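Lmo0305 protein (PDB 3PJ0) is of unknown function but has the fold type I architecture of pyridoxal-phosphate-dependent proteins, holds its cofactor covalently and forms a two-chain assembly. Local coordinates at residues Leu6-Tyr10 against Ile318-Leu322; Ser65-Phe69 against Ala228-Lys232; Thr73-Gln77 against His99-Glu104; Glu144-Arg148 against Arg180-Ile184; Glu262-Ala267 against Val336-Ala341. All coordinates share one frame. Where two conformers were deposited one is given. Residue numbers count along the deposited sequence, not the author numbering.

Contact 1: Leu6-Tyr10 against Ile318-Leu322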
# COMPACT_ATOMS: atom_id res chain seq x y z
N LEU A 6 -20.48 -25.90 -5.47
CA LEU A 6 -19.04 -26.23 -5.42
C LEU A 6 -18.31 -25.35 -4.41
O LEU A 6 -17.51 -25.82 -3.62
CB LEU A 6 -18.39 -26.07 -6.80
CG LEU A 6 -16.91 -26.47 -6.91
CD1 LEU A 6 -16.69 -27.95 -6.61
CD2 LEU A 6 -16.35 -26.14 -8.27
N LYS A 7 -18.59 -24.04 -4.47
CA LYS A 7 -17.97 -23.06 -3.55
C LYS A 7 -18.24 -23.46 -2.09
O LYS A 7 -17.33 -23.49 -1.27
CB LYS A 7 -18.58 -21.67 -3.81
CG LYS A 7 -18.11 -20.57 -2.86
CD LYS A 7 -19.20 -19.48 -2.62
CE LYS A 7 -20.34 -20.03 -1.70
NZ LYS A 7 -21.45 -19.08 -1.37
N THR A 8 -19.50 -23.76 -1.79
CA THR A 8 -19.92 -24.13 -0.44
C THR A 8 -19.28 -25.43 0.00
O THR A 8 -18.79 -25.53 1.13
CB THR A 8 -21.47 -24.22 -0.35
OG1 THR A 8 -22.02 -22.91 -0.53
CG2 THR A 8 -21.93 -24.79 0.99
N SER A 9 -19.27 -26.42 -0.89
CA SER A 9 -18.64 -27.70 -0.60
C SER A 9 -17.15 -27.55 -0.27
O SER A 9 -16.62 -28.17 0.67
CB SER A 9 -18.80 -28.61 -1.81
OG SER A 9 -18.14 -29.84 -1.63
N TYR A 10 -16.48 -26.73 -1.07
CA TYR A 10 -15.04 -26.49 -0.91
C TYR A 10 -14.75 -25.76 0.39
O TYR A 10 -13.84 -26.15 1.15
CB TYR A 10 -14.53 -25.65 -2.06
CG TYR A 10 -13.03 -25.38 -2.07
CD1 TYR A 10 -12.15 -26.33 -2.55
CD2 TYR A 10 -12.52 -24.17 -1.64
CE1 TYR A 10 -10.78 -26.10 -2.59
CE2 TYR A 10 -11.13 -23.92 -1.68
CZ TYR A 10 -10.28 -24.89 -2.16
OH TYR A 10 -8.93 -24.70 -2.25
N ILE A 318 -10.78 -29.86 -3.33
CA ILE A 318 -10.08 -29.97 -4.60
C ILE A 318 -10.01 -28.60 -5.26
O ILE A 318 -8.93 -28.06 -5.52
CB ILE A 318 -10.80 -30.94 -5.56
CG1 ILE A 318 -10.85 -32.33 -4.94
CG2 ILE A 318 -10.09 -30.96 -6.91
CD1 ILE A 318 -9.52 -32.92 -4.69
N SER A 319 -11.18 -28.01 -5.49
CA SER A 319 -11.25 -26.66 -6.07
C SER A 319 -12.57 -26.00 -5.73
O SER A 319 -13.62 -26.66 -5.71
CB SER A 319 -11.10 -26.67 -7.60
OG SER A 319 -10.99 -25.32 -8.07
N GLY A 320 -12.52 -24.70 -5.48
CA GLY A 320 -13.75 -23.92 -5.20
C GLY A 320 -14.39 -23.33 -6.45
O GLY A 320 -15.48 -22.74 -6.40
N TYR A 321 -13.75 -23.55 -7.59
CA TYR A 321 -14.25 -23.03 -8.84
C TYR A 321 -13.77 -23.91 -9.98
O TYR A 321 -12.81 -24.69 -9.85
CB TYR A 321 -13.70 -21.63 -9.09
CG TYR A 321 -12.22 -21.69 -9.42
CD1 TYR A 321 -11.27 -21.67 -8.41
CD2 TYR A 321 -11.77 -21.84 -10.74
CE1 TYR A 321 -9.92 -21.79 -8.70
CE2 TYR A 321 -10.41 -21.92 -11.04
CZ TYR A 321 -9.50 -21.90 -10.02
OH TYR A 321 -8.16 -22.01 -10.30
N LEU A 322 -14.46 -23.78 -11.10
CA LEU A 322 -14.04 -24.43 -12.32
C LEU A 322 -14.12 -23.39 -13.43
O LEU A 322 -15.09 -22.65 -13.53
CB LEU A 322 -14.88 -25.66 -12.62
CG LEU A 322 -14.67 -26.87 -11.72
CD1 LEU A 322 -15.73 -27.89 -11.97
CD2 LEU A 322 -13.25 -27.45 -11.90
O HOH W 1 -7.44 -26.96 -2.76

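Contact 2: Ser65-Phe69 against Ala228-Lys232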
# COMPACT_ATOMS: atom_id res chain seq x y z
N SER A 65 20.86 -3.32 -4.55
CA SER A 65 19.91 -2.86 -3.56
C SER A 65 18.49 -3.21 -3.96
O SER A 65 18.24 -3.73 -5.06
CB SER A 65 20.07 -1.35 -3.26
OG SER A 65 19.79 -0.54 -4.38
N ALA A 66 17.57 -2.93 -3.05
CA ALA A 66 16.17 -3.31 -3.21
C ALA A 66 15.30 -2.32 -2.47
O ALA A 66 15.78 -1.58 -1.60
CB ALA A 66 15.92 -4.72 -2.65
N VAL A 67 14.02 -2.32 -2.84
CA VAL A 67 13.04 -1.47 -2.21
C VAL A 67 11.80 -2.31 -1.93
O VAL A 67 11.29 -3.05 -2.80
CB VAL A 67 12.70 -0.20 -3.06
CG1 VAL A 67 12.48 -0.56 -4.48
CG2 VAL A 67 11.48 0.56 -2.45
N PHE A 68 11.32 -2.19 -0.71
CA PHE A 68 10.11 -2.89 -0.32
C PHE A 68 8.87 -2.09 -0.77
O PHE A 68 8.69 -0.92 -0.40
CB PHE A 68 10.07 -3.17 1.19
CG PHE A 68 8.92 -4.04 1.59
CD1 PHE A 68 9.05 -5.41 1.57
CD2 PHE A 68 7.69 -3.49 1.95
CE1 PHE A 68 7.98 -6.24 1.94
CE2 PHE A 68 6.61 -4.29 2.29
CZ PHE A 68 6.75 -5.68 2.27
N PHE A 69 8.01 -2.76 -1.54
CA PHE A 69 6.77 -2.18 -2.07
C PHE A 69 5.49 -2.82 -1.52
O PHE A 69 5.47 -4.00 -1.27
CB PHE A 69 6.73 -2.39 -3.59
CG PHE A 69 7.40 -1.30 -4.40
CD1 PHE A 69 6.70 -0.13 -4.72
CD2 PHE A 69 8.71 -1.44 -4.88
CE1 PHE A 69 7.31 0.87 -5.48
CE2 PHE A 69 9.30 -0.43 -5.70
CZ PHE A 69 8.61 0.72 -5.97
N ALA A 228 13.27 4.21 -8.44
CA ALA A 228 12.03 3.52 -8.06
C ALA A 228 11.42 4.10 -6.78
O ALA A 228 10.21 4.13 -6.64
CB ALA A 228 12.23 2.00 -7.93
N LYS A 229 12.26 4.58 -5.87
CA LYS A 229 11.78 5.16 -4.63
C LYS A 229 11.07 6.49 -4.86
O LYS A 229 10.09 6.80 -4.17
CB LYS A 229 12.91 5.28 -3.60
CG LYS A 229 13.41 3.94 -3.09
CD LYS A 229 14.35 4.10 -1.92
CE LYS A 229 14.91 2.77 -1.47
NZ LYS A 229 15.71 2.94 -0.19
N ILE A 230 11.53 7.25 -5.84
CA ILE A 230 10.86 8.49 -6.21
C ILE A 230 9.46 8.16 -6.75
O ILE A 230 8.47 8.76 -6.33
CB ILE A 230 11.64 9.30 -7.24
CG1 ILE A 230 13.00 9.71 -6.65
CG2 ILE A 230 10.83 10.53 -7.66
CD1 ILE A 230 13.86 10.53 -7.59
N TRP A 231 9.38 7.18 -7.64
CA TRP A 231 8.10 6.75 -8.21
C TRP A 231 7.19 6.17 -7.13
O TRP A 231 5.98 6.35 -7.18
CB TRP A 231 8.29 5.72 -9.35
CG TRP A 231 8.70 6.33 -10.66
CD1 TRP A 231 9.92 6.25 -11.26
CD2 TRP A 231 7.87 7.10 -11.54
NE1 TRP A 231 9.90 6.94 -12.46
CE2 TRP A 231 8.65 7.45 -12.66
CE3 TRP A 231 6.53 7.49 -11.51
CZ2 TRP A 231 8.14 8.22 -13.72
CZ3 TRP A 231 6.03 8.26 -12.56
CH2 TRP A 231 6.83 8.61 -13.64
N LYS A 232 7.77 5.46 -6.16
CA LYS A 232 6.98 4.90 -5.04
C LYS A 232 6.18 6.02 -4.31
O LYS A 232 5.00 5.83 -3.98
CB LYS A 232 7.85 4.13 -4.03
CG LYS A 232 7.01 3.35 -2.98
CD LYS A 232 7.80 2.33 -2.12
CE LYS A 232 8.66 2.99 -1.07
NZ LYS A 232 9.31 1.99 -0.16
O HOH W 2 17.17 0.50 -0.65

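Contact 3: Thr73-Gln77 against His99-Glu104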
# COMPACT_ATOMS: atom_id res chain seq x y z
N THR A 73 2.01 -4.92 -8.34
CA THR A 73 1.33 -4.10 -9.34
C THR A 73 2.01 -2.73 -9.44
O THR A 73 2.37 -2.28 -10.51
CB THR A 73 -0.16 -3.98 -9.04
OG1 THR A 73 -0.76 -5.29 -9.14
CG2 THR A 73 -0.87 -3.02 -10.05
N MSE A 74 2.20 -2.06 -8.31
CA MSE A 74 2.94 -0.80 -8.28
C MSE A 74 4.39 -0.97 -8.76
O MSE A 74 4.91 -0.22 -9.61
CB MSE A 74 3.00 -0.30 -6.82
CG MSE A 74 3.57 1.06 -6.69
SE MSE A 74 3.45 1.68 -4.88
CE MSE A 74 1.49 1.74 -4.69
N ALA A 75 5.07 -1.96 -8.20
CA ALA A 75 6.52 -2.11 -8.42
C ALA A 75 6.93 -2.35 -9.87
O ALA A 75 7.91 -1.76 -10.34
CB ALA A 75 7.08 -3.20 -7.53
N GLN A 76 6.15 -3.17 -10.59
CA GLN A 76 6.50 -3.55 -11.98
C GLN A 76 6.18 -2.47 -13.01
O GLN A 76 6.97 -2.27 -13.92
CB GLN A 76 5.90 -4.89 -12.34
CG GLN A 76 6.48 -6.01 -11.52
CD GLN A 76 6.33 -7.34 -12.21
OE1 GLN A 76 7.33 -7.96 -12.61
NE2 GLN A 76 5.08 -7.77 -12.42
N GLN A 77 5.04 -1.77 -12.86
CA GLN A 77 4.75 -0.61 -13.73
C GLN A 77 5.91 0.41 -13.62
O GLN A 77 6.35 1.01 -14.62
CB GLN A 77 3.49 0.06 -13.28
CG GLN A 77 2.22 -0.68 -13.55
CD GLN A 77 1.07 0.13 -13.03
OE1 GLN A 77 1.11 1.38 -13.08
NE2 GLN A 77 0.01 -0.55 -12.53
N HIS A 99 0.72 -10.26 -16.05
CA HIS A 99 -0.16 -9.73 -15.02
C HIS A 99 -0.45 -8.26 -15.34
O HIS A 99 -1.55 -7.77 -15.09
CB HIS A 99 0.51 -9.89 -13.65
CG HIS A 99 -0.37 -9.60 -12.48
ND1 HIS A 99 -0.54 -8.33 -11.96
CD2 HIS A 99 -1.08 -10.44 -11.67
CE1 HIS A 99 -1.33 -8.40 -10.89
NE2 HIS A 99 -1.66 -9.66 -10.69
N LEU A 100 0.53 -7.59 -15.92
CA LEU A 100 0.39 -6.20 -16.31
C LEU A 100 -0.70 -5.98 -17.39
O LEU A 100 -1.39 -4.97 -17.41
CB LEU A 100 1.72 -5.65 -16.86
CG LEU A 100 2.98 -5.39 -15.98
CD1 LEU A 100 2.82 -4.12 -15.22
CD2 LEU A 100 3.45 -6.58 -15.08
N GLU A 101 -0.85 -6.97 -18.27
CA GLU A 101 -1.77 -6.84 -19.37
C GLU A 101 -3.21 -7.13 -18.99
O GLU A 101 -4.13 -6.48 -19.51
CB GLU A 101 -1.35 -7.80 -20.48
CG GLU A 101 -2.14 -7.69 -21.76
CD GLU A 101 -1.89 -6.37 -22.50
OE1 GLU A 101 -0.94 -5.63 -22.14
OE2 GLU A 101 -2.65 -6.10 -23.46
N ILE A 102 -3.41 -8.09 -18.09
CA ILE A 102 -4.77 -8.55 -17.77
C ILE A 102 -5.31 -8.40 -16.35
O ILE A 102 -6.54 -8.47 -16.17
CB ILE A 102 -4.96 -10.04 -18.21
CG1 ILE A 102 -4.11 -10.99 -17.37
CG2 ILE A 102 -4.60 -10.21 -19.73
CD1 ILE A 102 -4.37 -12.47 -17.67
N HIS A 103 -4.45 -8.21 -15.35
CA HIS A 103 -4.91 -8.17 -13.97
C HIS A 103 -4.73 -6.85 -13.22
O HIS A 103 -4.97 -6.82 -12.01
CB HIS A 103 -4.27 -9.29 -13.13
CG HIS A 103 -4.61 -10.68 -13.58
ND1 HIS A 103 -5.90 -11.15 -13.65
CD2 HIS A 103 -3.81 -11.73 -13.88
CE1 HIS A 103 -5.88 -12.42 -14.02
NE2 HIS A 103 -4.62 -12.79 -14.18
N GLU A 104 -4.40 -5.77 -13.91
CA GLU A 104 -4.15 -4.51 -13.24
C GLU A 104 -5.02 -3.36 -13.76
O GLU A 104 -4.66 -2.17 -13.62
CB GLU A 104 -2.66 -4.18 -13.30
CG GLU A 104 -1.75 -5.25 -12.66
CD GLU A 104 -0.25 -4.97 -12.90
OE1 GLU A 104 0.10 -3.83 -13.26
OE2 GLU A 104 0.56 -5.89 -12.73
O HOH W 3 2.78 -6.46 -11.48

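Contact 4: Glu144-Arg148 against Arg180-Ile184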
# COMPACT_ATOMS: atom_id res chain seq x y z
N GLU A 144 8.02 -13.78 -17.11
CA GLU A 144 7.39 -14.28 -15.87
C GLU A 144 7.78 -15.76 -15.70
O GLU A 144 7.43 -16.59 -16.53
CB GLU A 144 5.87 -14.14 -15.98
CG GLU A 144 5.11 -14.55 -14.74
CD GLU A 144 3.59 -14.61 -14.95
OE1 GLU A 144 3.00 -13.67 -15.54
OE2 GLU A 144 3.02 -15.62 -14.50
N LEU A 145 8.55 -16.06 -14.64
CA LEU A 145 9.01 -17.41 -14.34
C LEU A 145 8.31 -17.91 -13.07
O LEU A 145 8.50 -17.35 -11.99
CB LEU A 145 10.53 -17.46 -14.11
CG LEU A 145 11.44 -16.94 -15.20
CD1 LEU A 145 12.90 -16.89 -14.77
CD2 LEU A 145 11.29 -17.78 -16.47
N PRO A 146 7.42 -18.91 -13.20
CA PRO A 146 6.96 -19.58 -14.39
C PRO A 146 5.77 -18.81 -14.94
O PRO A 146 5.33 -17.88 -14.26
CB PRO A 146 6.52 -20.94 -13.85
CG PRO A 146 5.96 -20.62 -12.54
CD PRO A 146 6.73 -19.42 -12.01
N GLN A 147 5.24 -19.20 -16.09
CA GLN A 147 4.10 -18.49 -16.69
C GLN A 147 2.83 -19.06 -16.10
O GLN A 147 2.31 -20.08 -16.55
CB GLN A 147 4.09 -18.61 -18.22
CG GLN A 147 3.14 -17.63 -18.88
CD GLN A 147 3.75 -16.22 -19.01
OE1 GLN A 147 4.79 -16.06 -19.63
NE2 GLN A 147 3.10 -15.21 -18.41
N ARG A 148 2.35 -18.40 -15.06
CA ARG A 148 1.22 -18.92 -14.28
C ARG A 148 -0.08 -19.18 -15.05
O ARG A 148 -0.72 -20.20 -14.82
CB ARG A 148 0.93 -17.96 -13.13
CG ARG A 148 -0.24 -18.36 -12.23
CD ARG A 148 -1.57 -17.68 -12.63
NE ARG A 148 -2.55 -17.92 -11.58
CZ ARG A 148 -3.61 -17.16 -11.26
NH1 ARG A 148 -3.91 -16.06 -11.93
NH2 ARG A 148 -4.38 -17.52 -10.24
N ARG A 180 6.60 -15.73 -8.48
CA ARG A 180 6.77 -17.14 -8.06
C ARG A 180 8.20 -17.62 -8.27
O ARG A 180 8.45 -18.78 -8.60
CB ARG A 180 5.78 -18.03 -8.81
CG ARG A 180 4.31 -17.77 -8.44
CD ARG A 180 3.29 -18.47 -9.35
NE ARG A 180 1.94 -18.13 -8.90
CZ ARG A 180 1.31 -16.99 -9.17
NH1 ARG A 180 1.85 -16.06 -9.96
NH2 ARG A 180 0.10 -16.77 -8.67
N LEU A 181 9.17 -16.72 -8.08
CA LEU A 181 10.57 -17.13 -8.24
C LEU A 181 11.03 -18.24 -7.29
O LEU A 181 11.76 -19.15 -7.70
CB LEU A 181 11.50 -15.93 -8.02
CG LEU A 181 13.01 -16.23 -8.09
CD1 LEU A 181 13.44 -16.74 -9.51
CD2 LEU A 181 13.76 -14.95 -7.69
N TRP A 182 10.67 -18.13 -6.03
CA TRP A 182 11.14 -19.05 -5.01
C TRP A 182 10.76 -20.50 -5.37
O TRP A 182 11.52 -21.43 -5.14
CB TRP A 182 10.56 -18.70 -3.65
CG TRP A 182 10.59 -17.19 -3.31
CD1 TRP A 182 9.50 -16.40 -3.15
CD2 TRP A 182 11.73 -16.34 -3.12
NE1 TRP A 182 9.88 -15.12 -2.84
CE2 TRP A 182 11.24 -15.04 -2.84
CE3 TRP A 182 13.11 -16.54 -3.18
CZ2 TRP A 182 12.09 -13.94 -2.61
CZ3 TRP A 182 13.95 -15.45 -2.95
CH2 TRP A 182 13.42 -14.17 -2.65
N GLU A 183 9.58 -20.64 -5.95
CA GLU A 183 9.03 -21.93 -6.31
C GLU A 183 9.74 -22.66 -7.46
O GLU A 183 9.53 -23.87 -7.62
CB GLU A 183 7.56 -21.77 -6.71
CG GLU A 183 6.63 -21.28 -5.63
CD GLU A 183 6.44 -19.78 -5.54
OE1 GLU A 183 7.43 -19.04 -5.47
OE2 GLU A 183 5.26 -19.35 -5.46
N ILE A 184 10.53 -21.94 -8.27
CA ILE A 184 11.20 -22.56 -9.44
C ILE A 184 12.68 -22.96 -9.25
O ILE A 184 13.24 -23.67 -10.08
CB ILE A 184 11.06 -21.66 -10.71
CG1 ILE A 184 11.94 -20.39 -10.64
CG2 ILE A 184 9.61 -21.29 -10.96
CD1 ILE A 184 11.88 -19.53 -11.86
O HOH W 4 4.20 -16.35 -11.88
O HOH W 5 6.74 -15.32 -11.43

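Contact 5: Glu262-Ala267 against Val336-Ala341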
# COMPACT_ATOMS: atom_id res chain seq x y z
N GLU A 262 10.25 -29.51 -1.39
CA GLU A 262 9.17 -30.35 -0.85
C GLU A 262 7.84 -30.10 -1.61
O GLU A 262 7.09 -31.05 -1.92
CB GLU A 262 8.99 -30.05 0.64
CG GLU A 262 7.74 -30.64 1.26
CD GLU A 262 7.45 -30.13 2.67
OE1 GLU A 262 8.39 -29.78 3.41
OE2 GLU A 262 6.25 -30.13 3.03
N TYR A 263 7.53 -28.82 -1.84
CA TYR A 263 6.29 -28.45 -2.55
C TYR A 263 6.36 -28.90 -4.00
O TYR A 263 5.36 -29.31 -4.56
CB TYR A 263 6.01 -26.92 -2.55
CG TYR A 263 5.81 -26.24 -1.21
CD1 TYR A 263 5.33 -26.93 -0.09
CD2 TYR A 263 6.00 -24.86 -1.10
CE1 TYR A 263 5.13 -26.27 1.12
CE2 TYR A 263 5.78 -24.19 0.09
CZ TYR A 263 5.36 -24.89 1.18
OH TYR A 263 5.13 -24.20 2.34
N PHE A 264 7.54 -28.80 -4.61
CA PHE A 264 7.77 -29.26 -6.01
C PHE A 264 7.55 -30.77 -6.13
O PHE A 264 6.85 -31.23 -7.04
CB PHE A 264 9.18 -28.83 -6.45
CG PHE A 264 9.67 -29.42 -7.74
CD1 PHE A 264 8.91 -29.38 -8.90
CD2 PHE A 264 10.96 -29.95 -7.81
CE1 PHE A 264 9.42 -29.92 -10.10
CE2 PHE A 264 11.49 -30.45 -9.00
CZ PHE A 264 10.72 -30.44 -10.15
N GLU A 265 8.15 -31.54 -5.23
CA GLU A 265 7.99 -33.01 -5.24
C GLU A 265 6.54 -33.42 -5.01
O GLU A 265 6.02 -34.35 -5.68
CB GLU A 265 8.91 -33.67 -4.21
CG GLU A 265 10.39 -33.58 -4.60
CD GLU A 265 10.75 -34.35 -5.90
OE1 GLU A 265 10.34 -35.53 -6.03
OE2 GLU A 265 11.48 -33.77 -6.75
N ALA A 266 5.88 -32.71 -4.09
CA ALA A 266 4.49 -32.98 -3.76
C ALA A 266 3.63 -32.69 -4.95
O ALA A 266 2.76 -33.50 -5.31
CB ALA A 266 4.05 -32.15 -2.56
N ALA A 267 3.83 -31.52 -5.58
CA ALA A 267 3.08 -31.17 -6.79
C ALA A 267 3.21 -32.23 -7.89
O ALA A 267 2.23 -32.56 -8.58
CB ALA A 267 3.50 -29.78 -7.32
N VAL A 336 0.57 -25.98 -4.58
CA VAL A 336 0.88 -26.73 -3.36
C VAL A 336 1.59 -25.85 -2.34
O VAL A 336 2.47 -25.05 -2.68
CB VAL A 336 1.69 -28.01 -3.65
CG1 VAL A 336 2.09 -28.74 -2.35
CG2 VAL A 336 0.89 -28.96 -4.51
N GLY A 337 1.19 -26.01 -1.09
CA GLY A 337 1.74 -25.27 0.04
C GLY A 337 1.68 -26.15 1.27
O GLY A 337 1.73 -27.39 1.16
N ASP A 338 1.53 -25.53 2.44
CA ASP A 338 1.55 -26.31 3.71
C ASP A 338 0.30 -27.18 3.93
O ASP A 338 0.35 -28.18 4.65
CB ASP A 338 1.71 -25.41 4.95
CG ASP A 338 3.10 -24.84 5.14
OD1 ASP A 338 4.08 -25.21 4.45
OD2 ASP A 338 3.21 -23.95 6.00
N ALA A 339 -0.83 -26.80 3.33
CA ALA A 339 -2.07 -27.58 3.52
C ALA A 339 -1.94 -29.02 3.02
O ALA A 339 -2.43 -29.96 3.66
CB ALA A 339 -3.26 -26.87 2.83
N PHE A 340 -1.25 -29.21 1.91
CA PHE A 340 -1.14 -30.57 1.33
C PHE A 340 -0.61 -31.62 2.32
O PHE A 340 -1.16 -32.72 2.42
CB PHE A 340 -0.32 -30.58 0.03
CG PHE A 340 -0.22 -31.94 -0.59
CD1 PHE A 340 -1.29 -32.47 -1.30
CD2 PHE A 340 0.92 -32.72 -0.43
CE1 PHE A 340 -1.22 -33.76 -1.85
CE2 PHE A 340 1.00 -34.03 -0.98
CZ PHE A 340 -0.06 -34.54 -1.69
N ALA A 341 0.41 -31.25 3.09
CA ALA A 341 1.04 -32.18 4.02
C ALA A 341 0.15 -32.54 5.21
O ALA A 341 0.46 -33.51 5.91
CB ALA A 341 2.39 -31.66 4.49

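Contact 1: Leu6-Tyr10 against Ile318-Leu322
Across more than 300 residues of sequence, the amino-terminal helix meets an irregular connector between strands 316-317 and 323-326. Ile-318 turns its side chain away, and its backbone faces Tyr-10 instead: Ile-318 C is 3.7 Å from Tyr-10 CE1. Water 1 joins Tyr-10 OH (2.8 Å) to Ile-318 O through a weak 3.3 Å bond, so the tyrosine packs with its ring while its hydroxyl stays hydrated. Ser-319 C comes within 3.2 Å of Tyr-10 CD1, whereas Ser-319 OG donates to Tyr-321 O at 2.6 Å, an internal bond of the connector. At Gly-320 the backbones are closest, with 4.6 Å between Gly-320 CA and Lys-7 CA. Gly-320 CA makes a CH-pi contact 3.9 Å from the Tyr-10 ring centroid, and glycine suits the place because a CB would crowd Tyr-10 CD2. Tyr-321 points away and bonds through its hydroxyl to the backbone N of Glu-333. Leu-322 closes the segment apolarly, its CG 3.9 Å from Leu-6 CD2. This is structural packing: helix 2-11 also leans on helix 300-314 through Leu-6 and Tyr-10, while Ile-318, Ser-319, Tyr-321 and Leu-322 rest on Phe-332 of strand 329-335.

Contact 2: Ser65-Phe69 against Ala228-Lys232
In this fold type I protein, strand 65-69 is an outermost strand, within the chain, of the mixed seven-stranded sheet, and helix 222-234 packs beside it. The helix runs back along strand 216-220, which is antiparallel to 65-69; strand and helix segments therefore point the same way, 13° apart with axes 9.8 Å from each other. Val-67 adopts the less common p rotamer, which divides its methyls: CG1 lies 4.3 Å from Ala-228 CB, while CG2 touches Lys-229 CG at 3.9 Å and Lys-232 NZ at 3.5 Å. The small Ala-228 lets the helix come close, and its CB is also 4.3 Å from Phe-69 CZ. Phe-69, with chi1 at -88°, swings its ring under Lys-232, whose CD sits over the face in a CH-pi contact 4.0 Å from the centroid. The Lys-232 chain is extended except for a p bend at chi3 (75°), which helps bring NZ to Phe-68 O for a 3.0 Å hydrogen bond. A lysine serves well here, its methylenes packing on the ring face and its ammonium meeting a carbonyl that faces away from strand 216-220. Lys-229, trans beyond its m chi1, reaches along the edge to a similarly turned carbonyl: its NZ donates to water 2 at 2.9 Å, and water 2 donates to Ala-66 O at 2.7 Å.

Contact 3: Thr73-Gln77 against His99-Glu104
Thr-73 stands near the start of helix 72-87, and its hydroxyl is hydrogen-bonded to the phosphate of the modified lysine LLP at position 208, a common use of a helix start in fold type I proteins. Thr-73 OG1 also lies 3.6 Å from His-99 CE1 at the imidazole edge, and the methyl Thr-73 CG2 merely packs against Glu-104 OE1 at 3.4 Å. One turn on, the amide of Gln-76 serves several partners: NE2 donates to water 3 at 2.8 Å, and that water donates to Glu-104 OE2 at 2.6 Å; OE1 and NE2 also reach His-175 and Asp-177. Gln-77 packs its CG 3.9 Å from Leu-100 CD1 and sends NE2 to Glu-104 OE1 in a weak 3.4 Å hydrogen bond; its OE1 pairs with Tyr-235 OH of its own chain, and NE2 also bonds Arg-234 O of the second subunit. Glu-104, thus surrounded by donors, is steadied by His-99 ND1, which donates to its OE2 at 2.8 Å. Behind the polar cluster, Gln-76 and Leu-100 lie on Leu-142 of strand 140-144, and on its other flank helix 72-87 packs selenomethionine Met-74 and Ala-75 against Phe-69 of strand 65-69.

Contact 4: Glu144-Arg148 against Arg180-Ile184
Two loops leave the carboxyl ends of adjacent parallel strands, 140-144 and 173-178, the region where fold type I proteins gather their cofactor-binding residues. Their backbones pass with Leu-145 CA 6.3 Å from Leu-181 CA. The first loop kinks through a cis peptide before Pro-146; the second curls into helical angles over 181-184, with Ile-184 N donating to Leu-181 O at 3.1 Å. No direct hydrogen bond links the two. Instead water 5 fills the gap, 2.7 Å from Leu-145 O and 3.0 Å from Arg-180 N. The buried side is apolar: Ile-184 reaches Leu-145 CB with its CD1 (3.3 Å) and Pro-146 CD with its CG2 (3.6 Å), and the compact proline ring also packs its CD 3.6 Å from Arg-180 CB. Farther out, Arg-148 lays its aliphatic CG over the flat Arg-180 guanidinium, 3.7 Å from CZ. The like charges, 4.1 Å apart from Arg-148 NE to Arg-180 NH2, each have an acceptor: Glu-333 for Arg-148, and the O3 atom of LLP at position 208 for Arg-180. Within the first loop, Glu-144 OE2 accepts from Arg-148 N at 2.9 Å, and water 4 sits 3.0 Å from both that OE2 and Arg-180 NH1.

Contact 5: Glu262-Ala267 against Val336-Ala341
Val-336 is the bump that fits the flank of helix 260-275. Its trans rotamer spreads the two methyls over the surface made by residues one helical turn apart: Val-336 CG1 meets Ala-266 CB at 3.9 Å and Tyr-263 CB at 4.3 Å, while Val-336 CG2 lies 3.9 Å from Ala-267 CB. Two neighbouring alanines leave the shallow hollow that a branched side chain can fill. Ala-266 is in turn a small bump against the Phe-340 ring, its CB 3.8 Å from Phe-340 CD2. Helix 260-275 thus receives the connector that follows strand 329-335 of the antiparallel four-stranded sheet and leads to helix 345-358, elements of the smaller C-terminal part of a fold type I chain. Where that connector has no side chain, the largest side chain of the helix segment's contacting residues slides in: the Tyr-263 ring lies flat along it, with Gly-337 CA 3.8 Å from the ring centroid and 17° off the normal, a CH-pi contact, and Val-336 O over the same face. The ring is long enough to carry its hydroxyl past the glycine, so that Tyr-263 OH donates to Asp-338 OD1 at 2.6 Å. That carboxylate also forms salt bridges with Arg-256 and Lys-259. At the exposed margin, Glu-262 OE2 brushes Ala-341 CB at 4.4 Å.

Contacts 2, 3 and 4 are buried around the large mixed sheet, whereas contacts 1 and 5 are only partly buried and involve connectors flanking the small antiparallel sheet, met by helix 2-11 in contact 1 and helix 260-275 in contact 5. Contacts 2 and 3 share a seam, strand 65-69 leading into helix 72-87, and both reach the second subunit. Contacts 3 and 4 touch through His-103 and Arg-148, and both supply partners of LLP; accordingly they are rich in polar groups, with water-bridged carboxylates. Contact 2 adds to its aliphatic packing one direct lysine-carbonyl bond and one through a water. Contacts 1 and 5 each set a tyrosine ring over a glycine CA and alternate along the chain.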